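Local coordinates for protein alginate lyase (Aplysia kurodai, PDB 5GMT) that probably cleaves alginate, acting as a polysaccharide lyase of family 14 with specificity for polymannuronate, at residues 155-168 against 223-235. Residues are numbered along the deposited sequence; the frame is centred on the assembly and turned at random.
Sequences IPTNQESGFKDRDD and CYTANHLRMRNTN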
loop_
_atom_site.group_PDB
_atom_site.type_symbol
_atom_site.label_atom_id
_atom_site.label_comp_id
_atom_site.label_asym_id
_atom_site.label_seq_id
_atom_site.Cartn_x
_atom_site.Cartn_y
_atom_site.Cartn_z
ATOM N N ILE A 155 6.798 7.194 -8.459
ATOM C CA ILE A 155 7.185 6.651 -9.751
ATOM C C ILE A 155 8.146 7.647 -10.412
ATOM O O ILE A 155 8.238 8.783 -9.977
ATOM C CB ILE A 155 5.939 6.394 -10.640
ATOM C CG1 ILE A 155 5.013 7.606 -10.599
ATOM C CG2 ILE A 155 5.191 5.171 -10.146
ATOM C CD1 ILE A 155 3.710 7.441 -11.435
ATOM N N PRO A 156 8.892 7.210 -11.436
ATOM C CA PRO A 156 9.869 8.100 -12.085
ATOM C C PRO A 156 9.279 9.425 -12.585
ATOM O O PRO A 156 8.099 9.523 -12.912
ATOM C CB PRO A 156 10.376 7.254 -13.257
ATOM C CG PRO A 156 10.274 5.849 -12.755
ATOM C CD PRO A 156 9.022 5.814 -11.894
ATOM N N THR A 157 10.112 10.458 -12.650
ATOM C CA THR A 157 9.609 11.757 -13.070
ATOM C C THR A 157 9.248 11.804 -14.555
ATOM O O THR A 157 8.475 12.654 -14.973
ATOM C CB THR A 157 10.630 12.879 -12.765
ATOM O OG1 THR A 157 11.831 12.649 -13.502
ATOM C CG2 THR A 157 10.962 12.897 -11.279
ATOM N N ASN A 158 9.788 10.889 -15.357
ATOM C CA ASN A 158 9.520 10.947 -16.794
ATOM C C ASN A 158 8.261 10.156 -17.186
ATOM O O ASN A 158 8.326 9.111 -17.825
ATOM C CB ASN A 158 10.740 10.468 -17.601
ATOM C CG ASN A 158 11.144 9.044 -17.291
ATOM O OD1 ASN A 158 11.104 8.606 -16.146
ATOM N ND2 ASN A 158 11.557 8.307 -18.326
ATOM N N GLN A 159 7.105 10.685 -16.815
ATOM C CA GLN A 159 5.847 10.068 -17.199
ATOM C C GLN A 159 5.448 10.554 -18.587
ATOM O O GLN A 159 6.128 11.394 -19.171
ATOM C CB GLN A 159 4.759 10.392 -16.171
ATOM C CG GLN A 159 5.062 9.853 -14.790
ATOM C CD GLN A 159 5.158 8.330 -14.762
ATOM O OE1 GLN A 159 4.337 7.628 -15.362
ATOM N NE2 GLN A 159 6.160 7.817 -14.071
ATOM N N GLU A 160 4.343 10.031 -19.107
ATOM C CA GLU A 160 3.878 10.392 -20.448
ATOM C C GLU A 160 3.581 11.879 -20.557
ATOM O O GLU A 160 3.334 12.542 -19.549
ATOM C CB GLU A 160 2.628 9.590 -20.805
ATOM C CG GLU A 160 1.467 9.848 -19.861
ATOM C CD GLU A 160 0.144 9.313 -20.374
ATOM O OE1 GLU A 160 0.108 8.720 -21.478
ATOM O OE2 GLU A 160 -0.863 9.492 -19.668
ATOM N N SER A 161 3.613 12.412 -21.778
ATOM C CA SER A 161 3.268 13.818 -21.971
ATOM C C SER A 161 1.879 14.117 -21.402
ATOM O O SER A 161 0.947 13.328 -21.566
ATOM C CB SER A 161 3.328 14.197 -23.454
ATOM O OG SER A 161 4.632 14.000 -23.961
ATOM N N GLY A 162 1.759 15.241 -20.704
ATOM C CA GLY A 162 0.483 15.667 -20.155
ATOM C C GLY A 162 0.049 14.963 -18.874
ATOM O O GLY A 162 -1.061 15.195 -18.402
ATOM N N PHE A 163 0.919 14.126 -18.311
ATOM C CA PHE A 163 0.591 13.326 -17.118
ATOM C C PHE A 163 -0.032 14.142 -15.990
ATOM O O PHE A 163 -1.067 13.762 -15.436
ATOM C CB PHE A 163 1.847 12.617 -16.595
ATOM C CG PHE A 163 1.627 11.830 -15.324
ATOM C CD1 PHE A 163 1.174 10.515 -15.376
ATOM C CD2 PHE A 163 1.896 12.397 -14.080
ATOM C CE1 PHE A 163 0.978 9.782 -14.202
ATOM C CE2 PHE A 163 1.703 11.671 -12.905
ATOM C CZ PHE A 163 1.245 10.360 -12.970
ATOM N N LYS A 164 0.599 15.267 -15.660
ATOM C CA LYS A 164 0.155 16.113 -14.558
ATOM C C LYS A 164 -1.253 16.652 -14.759
ATOM O O LYS A 164 -1.944 16.957 -13.790
ATOM C CB LYS A 164 1.137 17.277 -14.360
ATOM C CG LYS A 164 2.496 16.825 -13.848
ATOM C CD LYS A 164 3.495 17.969 -13.765
ATOM C CE LYS A 164 4.810 17.500 -13.155
ATOM N NZ LYS A 164 4.659 17.064 -11.729
ATOM N N ASP A 165 -1.679 16.744 -16.017
ATOM C CA ASP A 165 -2.983 17.309 -16.366
ATOM C C ASP A 165 -4.084 16.268 -16.560
ATOM O O ASP A 165 -5.211 16.611 -16.936
ATOM C CB ASP A 165 -2.864 18.143 -17.643
ATOM C CG ASP A 165 -2.012 19.375 -17.456
ATOM O OD1 ASP A 165 -2.128 20.021 -16.396
ATOM O OD2 ASP A 165 -1.216 19.688 -18.368
ATOM N N ARG A 166 -3.750 15.000 -16.337
ATOM C CA ARG A 166 -4.723 13.918 -16.432
ATOM C C ARG A 166 -5.841 14.113 -15.427
ATOM O O ARG A 166 -5.609 14.571 -14.306
ATOM C CB ARG A 166 -4.050 12.561 -16.209
ATOM C CG ARG A 166 -3.266 12.078 -17.417
ATOM C CD ARG A 166 -2.337 10.914 -17.094
ATOM N NE ARG A 166 -3.041 9.814 -16.440
ATOM C CZ ARG A 166 -2.617 8.558 -16.422
ATOM N NH1 ARG A 166 -1.490 8.218 -17.044
ATOM N NH2 ARG A 166 -3.328 7.636 -15.788
ATOM N N ASP A 167 -7.055 13.765 -15.836
ATOM C CA ASP A 167 -8.211 13.878 -14.958
ATOM C C ASP A 167 -8.065 12.989 -13.708
ATOM O O ASP A 167 -8.593 13.316 -12.640
ATOM C CB ASP A 167 -9.485 13.526 -15.728
ATOM C CG ASP A 167 -10.736 14.072 -15.073
ATOM O OD1 ASP A 167 -10.643 15.115 -14.388
ATOM O OD2 ASP A 167 -11.816 13.467 -15.253
ATOM N N ASP A 168 -7.331 11.885 -13.832
ATOM C CA ASP A 168 -7.196 10.962 -12.703
ATOM C C ASP A 168 -5.933 11.224 -11.889
ATOM O O ASP A 168 -5.578 10.424 -11.034
ATOM C CB ASP A 168 -7.222 9.504 -13.187
ATOM C CG ASP A 168 -6.031 9.147 -14.074
ATOM O OD1 ASP A 168 -5.439 10.063 -14.673
ATOM O OD2 ASP A 168 -5.692 7.942 -14.167
ATOM N N CYS A 223 -13.834 -0.103 -8.740
ATOM C CA CYS A 223 -12.486 -0.300 -9.254
ATOM C C CYS A 223 -12.002 0.949 -9.955
ATOM O O CYS A 223 -12.799 1.724 -10.485
ATOM C CB CYS A 223 -12.425 -1.479 -10.221
ATOM S SG CYS A 223 -12.855 -3.080 -9.525
ATOM N N TYR A 224 -10.687 1.130 -9.958
ATOM C CA TYR A 224 -10.054 2.207 -10.703
ATOM C C TYR A 224 -8.840 1.656 -11.415
ATOM O O TYR A 224 -8.043 0.949 -10.803
ATOM C CB TYR A 224 -9.640 3.346 -9.776
ATOM C CG TYR A 224 -8.548 4.212 -10.350
ATOM C CD1 TYR A 224 -8.772 4.979 -11.486
ATOM C CD2 TYR A 224 -7.291 4.266 -9.755
ATOM C CE1 TYR A 224 -7.772 5.777 -12.020
ATOM C CE2 TYR A 224 -6.288 5.057 -10.281
ATOM C CZ TYR A 224 -6.534 5.810 -11.412
ATOM O OH TYR A 224 -5.530 6.593 -11.930
ATOM N N THR A 225 -8.701 1.961 -12.701
ATOM C CA THR A 225 -7.504 1.555 -13.422
ATOM C C THR A 225 -6.673 2.767 -13.810
ATOM O O THR A 225 -7.129 3.627 -14.555
ATOM C CB THR A 225 -7.838 0.742 -14.675
ATOM O OG1 THR A 225 -8.457 -0.498 -14.291
ATOM C CG2 THR A 225 -6.568 0.441 -15.455
ATOM N N ALA A 226 -5.461 2.836 -13.270
ATOM C CA ALA A 226 -4.470 3.814 -13.707
ATOM C C ALA A 226 -3.660 3.232 -14.857
ATOM O O ALA A 226 -2.842 2.344 -14.649
ATOM C CB ALA A 226 -3.541 4.196 -12.553
ATOM N N ASN A 227 -3.863 3.701 -16.077
ATOM C CA ASN A 227 -3.005 3.150 -17.109
ATOM C C ASN A 227 -2.022 4.178 -17.630
ATOM O O ASN A 227 -1.941 5.291 -17.099
ATOM C CB ASN A 227 -3.822 2.527 -18.238
ATOM C CG ASN A 227 -4.801 3.463 -18.844
ATOM O OD1 ASN A 227 -4.539 4.664 -18.998
ATOM N ND2 ASN A 227 -5.966 2.920 -19.206
ATOM N N HIS A 228 -1.237 3.759 -18.614
ATOM C CA HIS A 228 -0.188 4.587 -19.194
ATOM C C HIS A 228 0.776 5.133 -18.147
ATOM O O HIS A 228 1.049 6.341 -18.095
ATOM C CB HIS A 228 -0.825 5.709 -20.001
ATOM C CG HIS A 228 -1.698 5.206 -21.108
ATOM N ND1 HIS A 228 -2.852 5.844 -21.501
ATOM C CD2 HIS A 228 -1.601 4.096 -21.883
ATOM C CE1 HIS A 228 -3.420 5.163 -22.486
ATOM N NE2 HIS A 228 -2.681 4.100 -22.737
ATOM N N LEU A 229 1.296 4.221 -17.326
ATOM C CA LEU A 229 2.270 4.544 -16.290
ATOM C C LEU A 229 3.665 4.043 -16.613
ATOM O O LEU A 229 3.830 3.009 -17.260
ATOM C CB LEU A 229 1.858 3.929 -14.953
ATOM C CG LEU A 229 0.524 4.381 -14.375
ATOM C CD1 LEU A 229 0.357 3.755 -12.987
ATOM C CD2 LEU A 229 0.409 5.904 -14.322
ATOM N N ARG A 230 4.662 4.782 -16.141
ATOM C CA ARG A 230 6.039 4.316 -16.149
ATOM C C ARG A 230 6.482 4.060 -14.709
ATOM O O ARG A 230 6.392 4.962 -13.867
ATOM C CB ARG A 230 6.953 5.353 -16.815
ATOM C CG ARG A 230 8.415 5.056 -16.625
ATOM C CD ARG A 230 9.267 5.914 -17.521
ATOM N NE ARG A 230 9.197 5.472 -18.904
ATOM C CZ ARG A 230 8.951 6.269 -19.940
ATOM N NH1 ARG A 230 8.752 7.562 -19.763
ATOM N NH2 ARG A 230 8.919 5.766 -21.164
ATOM N N MET A 231 6.923 2.833 -14.421
ATOM C CA MET A 231 7.423 2.484 -13.095
ATOM C C MET A 231 8.944 2.380 -13.081
ATOM O O MET A 231 9.583 2.567 -12.046
ATOM C CB MET A 231 6.831 1.157 -12.611
ATOM C CG MET A 231 5.349 1.204 -12.276
ATOM S SD MET A 231 4.352 1.095 -13.769
ATOM C CE MET A 231 2.807 0.467 -13.074
ATOM N N ARG A 232 9.522 2.057 -14.232
ATOM C CA ARG A 232 10.957 1.795 -14.281
ATOM C C ARG A 232 11.573 2.299 -15.588
ATOM O O ARG A 232 10.886 2.416 -16.607
ATOM C CB ARG A 232 11.214 0.302 -14.117
ATOM C CG ARG A 232 10.488 -0.517 -15.166
ATOM C CD ARG A 232 10.857 -1.986 -15.136
ATOM N NE ARG A 232 10.207 -2.697 -16.233
ATOM C CZ ARG A 232 10.531 -3.921 -16.626
ATOM N NH1 ARG A 232 11.509 -4.583 -16.021
ATOM N NH2 ARG A 232 9.885 -4.476 -17.645
ATOM N N ASN A 233 12.869 2.599 -15.549
ATOM C CA ASN A 233 13.586 3.015 -16.761
ATOM C C ASN A 233 14.675 2.041 -17.149
ATOM O O ASN A 233 15.387 2.251 -18.133
ATOM C CB ASN A 233 14.188 4.411 -16.596
ATOM C CG ASN A 233 13.152 5.504 -16.737
ATOM O OD1 ASN A 233 12.571 5.688 -17.811
ATOM N ND2 ASN A 233 12.916 6.238 -15.660
ATOM N N THR A 234 14.801 0.965 -16.388
ATOM C CA THR A 234 15.804 -0.028 -16.685
ATOM C C THR A 234 15.226 -1.414 -16.456
ATOM O O THR A 234 14.336 -1.600 -15.631
ATOM C CB THR A 234 17.080 0.184 -15.833
ATOM O OG1 THR A 234 18.084 -0.755 -16.226
ATOM C CG2 THR A 234 16.787 0.025 -14.350
ATOM N N ASN A 235 15.733 -2.387 -17.200
ATOM C CA ASN A 235 15.156 -3.719 -17.190
ATOM C C ASN A 235 15.511 -4.550 -15.975
ATOM O O ASN A 235 14.998 -5.642 -15.815
ATOM C CB ASN A 235 15.573 -4.476 -18.450
ATOM C CG ASN A 235 14.704 -4.140 -19.631
ATOM O OD1 ASN A 235 13.542 -4.545 -19.687
ATOM N ND2 ASN A 235 15.251 -3.383 -20.582
HETATM O O HOH W 1 2.937 8.016 -17.513
HETATM O O HOH W 2 -3.170 8.355 -20.621
HETATM O O HOH W 3 -6.124 5.833 -16.104
#
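R166 reaches from the 155-168 loop to the backbone of N227, where NH1 and NH2 both donate to the carbonyl, each 3.0 Å from N227 O. The same guanidinium lies side-on against D168, NE and NH2 each meeting the syn lone pair of a different carboxylate oxygen, while NH1 also bridges to E160 OE2 from above that carboxylate's plane. A bend at chi3 (53°) turns the guanidinium into this position. D168 OD2 is shared: Y224 OH donates to it over 2.6 Å, from 40° out of the carboxylate plane, while OD2 itself lies at the edge of the tyrosine ring, in its plane. Replacing R166 by a leucine would probably deprive N227 O of both donors and leave the carboxylates of E160 and D168 without the charge that holds them together.

Further along, the side-chain amide of Q159 pairs with the backbone of R230 much as a peptide group would: OE1 accepts from R230 N at 3.0 Å and NE2 donates to R230 O at 2.9 Å, both in the carbonyl plane on a lone pair. NE2 gives its other proton to P156 O, fixing the amide's rotation. N158 and N233 pair their amides reciprocally, ND2 of N158 lying 2.9 Å from N233 OD1, with the planes 34° apart. Water 1 joins Q159 OE1, E160 N and H228 O.

P156 CG and CD pack against M231 O, and F163 CE1 touches L229 CD2 at 3.9 Å, with Q159 CG of its own loop over the centre of one ring face. H228, its CB against E160 OE1, hydrogen-bonds through NE2 to G279 O. L229 and H228 form a G1 bulge opposite G208, and the contact ties the loop between strands 149-154 and 169-170 of one antiparallel sheet to strand 222-229 of the other, consistent with this family's concanavalin-like β-sandwich.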